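Local atomic coordinates of SGNH hydrolase-type esterase domain-containing protein (Slackia heliotrinireducens DSM 20476, PDB entry 4S1P), a protein that is not characterised in its function but probably hydrolyses ester bonds as a member of the GDSL-like, SGNH hydrolase family. Residues P76-T81 and L119-D124; C113-K118 and G165-P170; P101-T106 and A135-D140. All blocks are in the same frame, centred on the assembly; numbering follows the deposited sequence.

Contact 3 is the buried one of the three: strand 100-105 of the central parallel sheet packs on helix 123-141 through an isoleucine methyl, with no hydrogen bond across. Contacts 1 and 2 are partly buried and lie farther out, each with its centre about 16 Å from the centre of the chain. Contact 1 uses the turn leading into that same helix, and its chemistry is methyl groups and one selenium. Contact 2 brings in charge: its lysine and its histidine both turn to Asp164, beside the probable active site. Contacts 1 and 2 touch, with Met121 O packed 3.3 Å from Leu116 CD1; contact 3 touches neither.

Contact 1. Residues P76-T81 and L119-D124; sequences PATSPT and LGMSHD
Met121, built here as selenomethionine, reaches over from the turn at 119-122 and lays its tip against Ala77 and Thr78. Its chain runs out nearly straight at first, with CG anti to the backbone N (chi1 -165°), and this carries the selenium across, where Met121 SE sits 4.0 Å from Ala77 CB. The chain then bends at chi3 (-79°), and the terminal methyl swings round, putting Met121 CE 3.9 Å from Thr78 CG2. One side chain therefore serves two neighbours, its selenium on the small alanine and its methyl on the threonine, and the Met121 and Thr78 side chains meet at a slant rather than lying alongside. A second conformer of Met121 exists in the crystal, so this fit describes one of two positions.

Thr78 divides its two branches. OG1 hydrogen-bonds to His74 ND1, four residues earlier and just before the helix, while CG2 is left to face the opposite segment. There Thr78 CG2 also comes within 4.3 Å of Leu119 CD2, a looser touch at the edge. No hydrogen bond crosses between the segments; the join is van der Waals contact alone.

The turn that presents Met121 is bounded by two helix ends. Gly120, with positive phi, closes helix 114-119 in a Schellman motif, and Ser122 OG caps Asp125 N to start helix 123-141. Across the contact, the short helix 75-78 follows strand 66-69 and leads through Ser79 into helix 80-96. Pro76 and Ala77 also rest on Met130 of helix 123-141, while Leu119 packs on Tyr109. Within the SGNH hydrolase fold this is plain packing between helix 75-78 and the junction of helices 114-119 and 123-141.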
loop_
_atom_site.group_PDB
_atom_site.type_symbol
_atom_site.label_atom_id
_atom_site.label_comp_id
_atom_site.label_asym_id
_atom_site.label_seq_id
_atom_site.Cartn_x
_atom_site.Cartn_y
_atom_site.Cartn_z
ATOM N N PRO A 76 8.133 -3.257 5.325
ATOM C CA PRO A 76 7.570 -4.143 6.329
ATOM C C PRO A 76 8.491 -5.281 6.734
ATOM O O PRO A 76 8.383 -5.782 7.859
ATOM C CB PRO A 76 6.266 -4.630 5.686
ATOM C CG PRO A 76 5.946 -3.555 4.716
ATOM C CD PRO A 76 7.251 -3.127 4.160
ATOM N N ALA A 77 9.367 -5.689 5.822
ATOM C CA ALA A 77 10.374 -6.712 6.109
ATOM C C ALA A 77 11.626 -6.179 6.797
ATOM O O ALA A 77 12.155 -6.836 7.717
ATOM C CB ALA A 77 10.770 -7.486 4.857
ATOM N N THR A 78 12.156 -5.056 6.308
ATOM C CA THR A 78 13.449 -4.549 6.784
ATOM C C THR A 78 13.378 -3.551 7.982
ATOM O O THR A 78 14.338 -3.438 8.745
ATOM C CB THR A 78 14.226 -3.942 5.635
ATOM O OG1 THR A 78 13.477 -2.865 5.054
ATOM C CG2 THR A 78 14.539 -4.990 4.546
ATOM N N SER A 79 12.255 -2.833 8.096
ATOM C CA SER A 79 11.977 -1.923 9.196
ATOM C C SER A 79 10.571 -2.202 9.724
ATOM O O SER A 79 9.681 -1.352 9.627
ATOM C CB SER A 79 12.124 -0.467 8.747
ATOM O OG SER A 79 13.465 -0.168 8.381
ATOM N N PRO A 80 10.349 -3.419 10.259
ATOM C CA PRO A 80 9.013 -3.836 10.653
ATOM C C PRO A 80 8.406 -2.982 11.741
ATOM O O PRO A 80 7.197 -2.784 11.756
ATOM C CB PRO A 80 9.195 -5.294 11.136
ATOM C CG PRO A 80 10.664 -5.378 11.475
ATOM C CD PRO A 80 11.319 -4.517 10.423
ATOM N N THR A 81 9.249 -2.482 12.666
ATOM C CA THR A 81 8.701 -1.676 13.733
ATOM C C THR A 81 8.263 -0.293 13.250
ATOM O O THR A 81 7.179 0.178 13.599
ATOM C CB THR A 81 9.677 -1.606 14.900
ATOM O OG1 THR A 81 9.928 -2.950 15.346
ATOM C CG2 THR A 81 9.084 -0.767 16.001
ATOM N N LEU A 119 19.471 -6.984 -0.931
ATOM C CA LEU A 119 18.941 -6.962 0.448
ATOM C C LEU A 119 19.527 -8.037 1.345
ATOM O O LEU A 119 19.400 -7.943 2.574
ATOM C CB LEU A 119 17.416 -7.125 0.477
ATOM C CG LEU A 119 16.594 -5.957 -0.014
ATOM C CD1 LEU A 119 15.129 -6.363 -0.037
ATOM C CD2 LEU A 119 16.807 -4.732 0.868
ATOM N N GLY A 120 20.121 -9.084 0.756
ATOM C CA GLY A 120 20.687 -10.157 1.588
ATOM C C GLY A 120 19.619 -10.891 2.371
ATOM O O GLY A 120 19.774 -11.234 3.543
HETATM N N MSE A 121 18.498 -11.087 1.700
HETATM C CA MSE A 121 17.367 -11.763 2.274
HETATM C C MSE A 121 16.891 -12.812 1.308
HETATM O O MSE A 121 16.811 -12.571 0.088
HETATM C CB MSE A 121 16.274 -10.702 2.433
HETATM C CG MSE A 121 15.184 -11.189 3.352
HETATM SE SE MSE A 121 13.971 -9.712 3.841
HETATM C CE MSE A 121 15.019 -8.817 5.220
ATOM N N SER A 122 16.576 -14.010 1.814
ATOM C CA SER A 122 16.012 -15.015 0.915
ATOM C C SER A 122 14.583 -14.672 0.511
ATOM O O SER A 122 13.903 -13.884 1.187
ATOM C CB SER A 122 16.045 -16.406 1.561
ATOM O OG SER A 122 15.049 -16.520 2.556
ATOM N N HIS A 123 14.142 -15.235 -0.612
ATOM C CA HIS A 123 12.788 -15.024 -1.066
ATOM C C HIS A 123 11.772 -15.534 -0.020
ATOM O O HIS A 123 10.776 -14.881 0.276
ATOM C CB HIS A 123 12.551 -15.682 -2.419
ATOM C CG HIS A 123 11.197 -15.415 -2.952
ATOM N ND1 HIS A 123 10.137 -16.285 -2.822
ATOM C CD2 HIS A 123 10.713 -14.310 -3.551
ATOM C CE1 HIS A 123 9.055 -15.719 -3.336
ATOM N NE2 HIS A 123 9.400 -14.541 -3.822
ATOM N N ASP A 124 12.037 -16.704 0.554
ATOM C CA ASP A 124 11.151 -17.236 1.612
ATOM C C ASP A 124 11.112 -16.307 2.826
ATOM O O ASP A 124 10.042 -16.053 3.393
ATOM C CB ASP A 124 11.557 -18.639 2.061
ATOM C CG ASP A 124 11.031 -19.743 1.166
ATOM O OD1 ASP A 124 10.141 -19.529 0.322
ATOM O OD2 ASP A 124 11.537 -20.865 1.342
#

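Contact 2. Residues C113-K118 and G165-P170; sequences CAKLVK and GVHPSP
Lys115 NZ and His167 ND1 converge on a single oxygen, OD2 of Asp164, the lysine by a salt bridge and the histidine by a hydrogen bond. Asp164 and His167 fit the Asp-x-x-His pattern of SGNH hydrolases and, with Ser12, probably form the catalytic triad; an unidentified ligand lies about 3 Å from the His167 side chain. The carboxylate is held from its other oxygen as well, since OD1 takes the backbone N of Val166. Lys115 has two conformers, and its contacts here are those of one of them. Lys115 NZ comes to the edge of the His167 ring, near its plane, 4.1 Å from His167 CE1, and the two side chains cross at about a right angle.

On its way there the lysine chain, extended beyond CG, passes across Val166. Lys115 CB lies 3.7 Å from Val166 CG2; CD appears closer still, a tightness that is doubtful. Val166 also packs on Ser73 and Tyr109.

Cys113 completes the join at the start of helix 114-119, Cys113 SG lying 3.9 Å from Gly165 O. Set between the backbone N and carbonyl carbon (chi1 75°), Cys113 SG also N-caps the helix, accepting a weak bond of 3.6 Å from Leu116 N.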
loop_
_atom_site.group_PDB
_atom_site.type_symbol
_atom_site.label_atom_id
_atom_site.label_comp_id
_atom_site.label_asym_id
_atom_site.label_seq_id
_atom_site.Cartn_x
_atom_site.Cartn_y
_atom_site.Cartn_z
ATOM N N CYS A 113 15.807 -11.761 -8.190
ATOM C CA CYS A 113 16.008 -10.439 -8.799
ATOM C C CYS A 113 17.117 -9.686 -8.067
ATOM O O CYS A 113 17.393 -9.937 -6.893
ATOM C CB CYS A 113 14.717 -9.626 -8.881
ATOM S SG CYS A 113 14.153 -8.914 -7.331
ATOM N N ALA A 114 17.750 -8.751 -8.770
ATOM C CA ALA A 114 18.860 -8.000 -8.214
ATOM C C ALA A 114 18.550 -7.252 -6.938
ATOM O O ALA A 114 19.357 -7.229 -6.008
ATOM C CB ALA A 114 19.397 -7.046 -9.257
ATOM N N LYS A 115 17.344 -6.676 -6.848
ATOM C CA LYS A 115 17.024 -5.892 -5.687
ATOM C C LYS A 115 16.900 -6.788 -4.454
ATOM O O LYS A 115 17.238 -6.386 -3.340
ATOM C CB LYS A 115 15.800 -4.996 -5.964
ATOM C CG LYS A 115 16.166 -3.823 -6.897
ATOM C CD LYS A 115 14.975 -3.086 -7.482
ATOM C CE LYS A 115 15.434 -1.991 -8.425
ATOM N NZ LYS A 115 14.278 -1.167 -8.896
ATOM N N LEU A 116 16.467 -8.027 -4.657
ATOM C CA LEU A 116 16.379 -8.945 -3.550
ATOM C C LEU A 116 17.794 -9.450 -3.169
ATOM O O LEU A 116 18.127 -9.579 -1.980
ATOM C CB LEU A 116 15.449 -10.101 -3.945
ATOM C CG LEU A 116 15.183 -11.122 -2.861
ATOM C CD1 LEU A 116 14.733 -10.528 -1.551
ATOM C CD2 LEU A 116 14.179 -12.134 -3.369
ATOM N N VAL A 117 18.629 -9.733 -4.169
ATOM C CA VAL A 117 20.012 -10.104 -3.899
ATOM C C VAL A 117 20.699 -9.063 -3.026
ATOM O O VAL A 117 21.396 -9.428 -2.039
ATOM C CB VAL A 117 20.803 -10.301 -5.208
ATOM C CG1 VAL A 117 22.308 -10.488 -4.937
ATOM C CG2 VAL A 117 20.209 -11.452 -5.999
ATOM N N LYS A 118 20.516 -7.787 -3.390
ATOM C CA LYS A 118 21.143 -6.682 -2.675
ATOM C C LYS A 118 20.707 -6.605 -1.207
ATOM O O LYS A 118 21.490 -6.192 -0.344
ATOM C CB LYS A 118 20.853 -5.367 -3.401
ATOM C CG LYS A 118 21.633 -5.208 -4.705
ATOM C CD LYS A 118 21.336 -3.883 -5.413
ATOM C CE LYS A 118 20.448 -4.066 -6.643
ATOM N NZ LYS A 118 19.946 -2.785 -7.210
ATOM N N GLY A 165 11.579 -6.969 -11.000
ATOM C CA GLY A 165 11.114 -7.909 -9.953
ATOM C C GLY A 165 10.576 -7.239 -8.691
ATOM O O GLY A 165 10.362 -7.919 -7.672
ATOM N N VAL A 166 10.365 -5.926 -8.756
ATOM C CA VAL A 166 9.881 -5.132 -7.606
ATOM C C VAL A 166 8.591 -4.414 -7.938
ATOM O O VAL A 166 7.580 -4.560 -7.264
ATOM C CB VAL A 166 10.920 -4.088 -7.157
ATOM C CG1 VAL A 166 10.339 -3.157 -6.087
ATOM C CG2 VAL A 166 12.161 -4.778 -6.614
ATOM N N HIS A 167 8.622 -3.638 -8.998
ATOM C CA HIS A 167 7.458 -2.878 -9.409
ATOM C C HIS A 167 6.490 -3.793 -10.146
ATOM O O HIS A 167 6.890 -4.811 -10.719
ATOM C CB HIS A 167 7.930 -1.732 -10.306
ATOM C CG HIS A 167 8.700 -0.688 -9.556
ATOM N ND1 HIS A 167 10.061 -0.753 -9.359
ATOM C CD2 HIS A 167 8.278 0.388 -8.855
ATOM C CE1 HIS A 167 10.455 0.262 -8.613
ATOM N NE2 HIS A 167 9.387 0.971 -8.290
ATOM N N PRO A 168 5.203 -3.436 -10.135
ATOM C CA PRO A 168 4.206 -4.237 -10.838
ATOM C C PRO A 168 4.232 -3.926 -12.344
ATOM O O PRO A 168 4.490 -2.800 -12.758
ATOM C CB PRO A 168 2.895 -3.761 -10.226
ATOM C CG PRO A 168 3.156 -2.307 -9.874
ATOM C CD PRO A 168 4.623 -2.249 -9.468
ATOM N N SER A 169 3.966 -4.956 -13.140
ATOM C CA SER A 169 3.636 -4.761 -14.548
ATOM C C SER A 169 2.242 -4.151 -14.638
ATOM O O SER A 169 1.514 -4.093 -13.665
ATOM C CB SER A 169 3.622 -6.116 -15.247
ATOM O OG SER A 169 2.515 -6.852 -14.845
ATOM N N PRO A 170 1.823 -3.737 -15.836
ATOM C CA PRO A 170 0.446 -3.314 -15.947
ATOM C C PRO A 170 -0.551 -4.378 -15.456
ATOM O O PRO A 170 -1.521 -4.033 -14.792
ATOM C CB PRO A 170 0.320 -3.046 -17.450
ATOM C CG PRO A 170 1.658 -2.558 -17.825
ATOM C CD PRO A 170 2.590 -3.462 -17.063
#

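Contact 3. Residues P101-T106 and A135-D140; sequences PVIYGT and AQAAAD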
loop_
_atom_site.group_PDB
_atom_site.type_symbol
_atom_site.label_atom_id
_atom_site.label_comp_id
_atom_site.label_asym_id
_atom_site.label_seq_id
_atom_site.Cartn_x
_atom_site.Cartn_y
_atom_site.Cartn_z
ATOM N N PRO A 101 -9.452 2.646 7.589
ATOM C CA PRO A 101 -8.109 2.403 7.058
ATOM C C PRO A 101 -8.030 1.068 6.323
ATOM O O PRO A 101 -8.681 0.091 6.696
ATOM C CB PRO A 101 -7.219 2.432 8.300
ATOM C CG PRO A 101 -8.123 2.170 9.452
ATOM C CD PRO A 101 -9.492 2.656 9.064
ATOM N N VAL A 102 -7.208 1.060 5.269
ATOM C CA VAL A 102 -7.005 -0.108 4.414
ATOM C C VAL A 102 -5.511 -0.272 4.192
ATOM O O VAL A 102 -4.859 0.686 3.789
ATOM C CB VAL A 102 -7.720 0.064 3.048
ATOM C CG1 VAL A 102 -7.442 -1.091 2.111
ATOM C CG2 VAL A 102 -9.223 0.228 3.252
ATOM N N ILE A 103 -4.986 -1.470 4.437
ATOM C CA ILE A 103 -3.612 -1.749 4.133
ATOM C C ILE A 103 -3.527 -2.272 2.695
ATOM O O ILE A 103 -4.176 -3.266 2.356
ATOM C CB ILE A 103 -3.023 -2.795 5.097
ATOM C CG1 ILE A 103 -2.907 -2.200 6.507
ATOM C CG2 ILE A 103 -1.688 -3.336 4.587
ATOM C CD1 ILE A 103 -2.783 -3.257 7.568
ATOM N N TYR A 104 -2.716 -1.619 1.863
ATOM C CA TYR A 104 -2.394 -2.131 0.518
ATOM C C TYR A 104 -1.219 -3.090 0.775
ATOM O O TYR A 104 -0.057 -2.667 0.896
ATOM C CB TYR A 104 -2.074 -0.970 -0.393
ATOM C CG TYR A 104 -1.544 -1.279 -1.804
ATOM C CD1 TYR A 104 -1.379 -2.575 -2.302
ATOM C CD2 TYR A 104 -1.218 -0.238 -2.630
ATOM C CE1 TYR A 104 -0.824 -2.793 -3.578
ATOM C CE2 TYR A 104 -0.672 -0.429 -3.877
ATOM C CZ TYR A 104 -0.488 -1.706 -4.365
ATOM O OH TYR A 104 0.085 -1.901 -5.597
ATOM N N GLY A 105 -1.543 -4.372 0.947
ATOM C CA GLY A 105 -0.513 -5.370 1.217
ATOM C C GLY A 105 0.193 -5.645 -0.107
ATOM O O GLY A 105 -0.433 -6.005 -1.091
ATOM N N THR A 106 1.484 -5.464 -0.148
ATOM C CA THR A 106 2.257 -5.731 -1.339
ATOM C C THR A 106 3.003 -7.084 -1.213
ATOM O O THR A 106 2.808 -7.873 -0.292
ATOM C CB THR A 106 3.219 -4.560 -1.625
ATOM O OG1 THR A 106 4.221 -4.470 -0.587
ATOM C CG2 THR A 106 2.474 -3.207 -1.733
ATOM N N ALA A 135 -0.296 -8.981 8.438
ATOM C CA ALA A 135 -1.304 -9.627 9.272
ATOM C C ALA A 135 -1.362 -8.981 10.653
ATOM O O ALA A 135 -2.454 -8.714 11.203
ATOM C CB ALA A 135 -0.994 -11.107 9.383
ATOM N N GLN A 136 -0.189 -8.718 11.231
ATOM C CA GLN A 136 -0.134 -8.120 12.546
ATOM C C GLN A 136 -0.660 -6.678 12.515
ATOM O O GLN A 136 -1.391 -6.251 13.407
ATOM C CB GLN A 136 1.277 -8.158 13.115
ATOM C CG GLN A 136 1.284 -7.851 14.612
ATOM C CD GLN A 136 0.497 -8.888 15.432
ATOM O OE1 GLN A 136 0.773 -10.087 15.357
ATOM N NE2 GLN A 136 -0.487 -8.428 16.206
ATOM N N ALA A 137 -0.349 -5.934 11.449
ATOM C CA ALA A 137 -0.782 -4.543 11.378
ATOM C C ALA A 137 -2.296 -4.454 11.175
ATOM O O ALA A 137 -2.953 -3.593 11.794
ATOM C CB ALA A 137 -0.010 -3.822 10.281
ATOM N N ALA A 138 -2.848 -5.398 10.416
ATOM C CA ALA A 138 -4.291 -5.427 10.192
ATOM C C ALA A 138 -4.974 -5.706 11.522
ATOM O O ALA A 138 -5.952 -5.036 11.868
ATOM C CB ALA A 138 -4.688 -6.460 9.140
ATOM N N ALA A 139 -4.464 -6.681 12.270
ATOM C CA ALA A 139 -5.097 -7.068 13.536
ATOM C C ALA A 139 -5.011 -5.957 14.579
ATOM O O ALA A 139 -5.993 -5.678 15.288
ATOM C CB ALA A 139 -4.450 -8.317 14.055
ATOM N N ASP A 140 -3.826 -5.352 14.702
ATOM C CA ASP A 140 -3.609 -4.341 15.709
ATOM C C ASP A 140 -4.381 -3.064 15.480
ATOM O O ASP A 140 -4.823 -2.436 16.442
ATOM C CB ASP A 140 -2.130 -4.003 15.818
ATOM C CG ASP A 140 -1.299 -5.131 16.454
ATOM O OD1 ASP A 140 -1.861 -6.155 16.941
ATOM O OD2 ASP A 140 -0.051 -5.000 16.453
#
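Ile103 sends its longer branch from strand 100-105 to the flank of helix 123-141, meeting Ala137 and Ala138. This is part of a beta-alpha-beta crossover in the three-layer SGNH hydrolase fold: the helix leads on to strand 144-147, which lies parallel and next to 100-105 in the sheet.

From CB the side chain forks. Ile103 CG2, anti to the backbone N, stays by its own strand, 3.8 Å from Gly105 N. Ile103 CG1 lies beside the backbone N (chi1 -68°) and continues to the helix side, still 5.0 Å from Ala137 CB. The tip makes the contact: Ile103 CD1 is 3.6 Å from Ala138 N, with Ala137 CB 3.9 Å and Ala138 CB 4.0 Å away. With only methyl side chains at 137 and 138, the isoleucine tip lies against the main chain. Tyr83 of helix 80-96 packs on both Ile103 and Ala137, and Phe134 and Met69 also touch the isoleucine, so the tip lies among largely apolar side chains.

On the outer side of the helix, where Gln136 points away from the strand, Gln136 NE2 bonds to Asp140 OD1 at 2.8 Å; OD1 lies in the amide plane, while NE2 meets it from 39° out of the carboxylate plane.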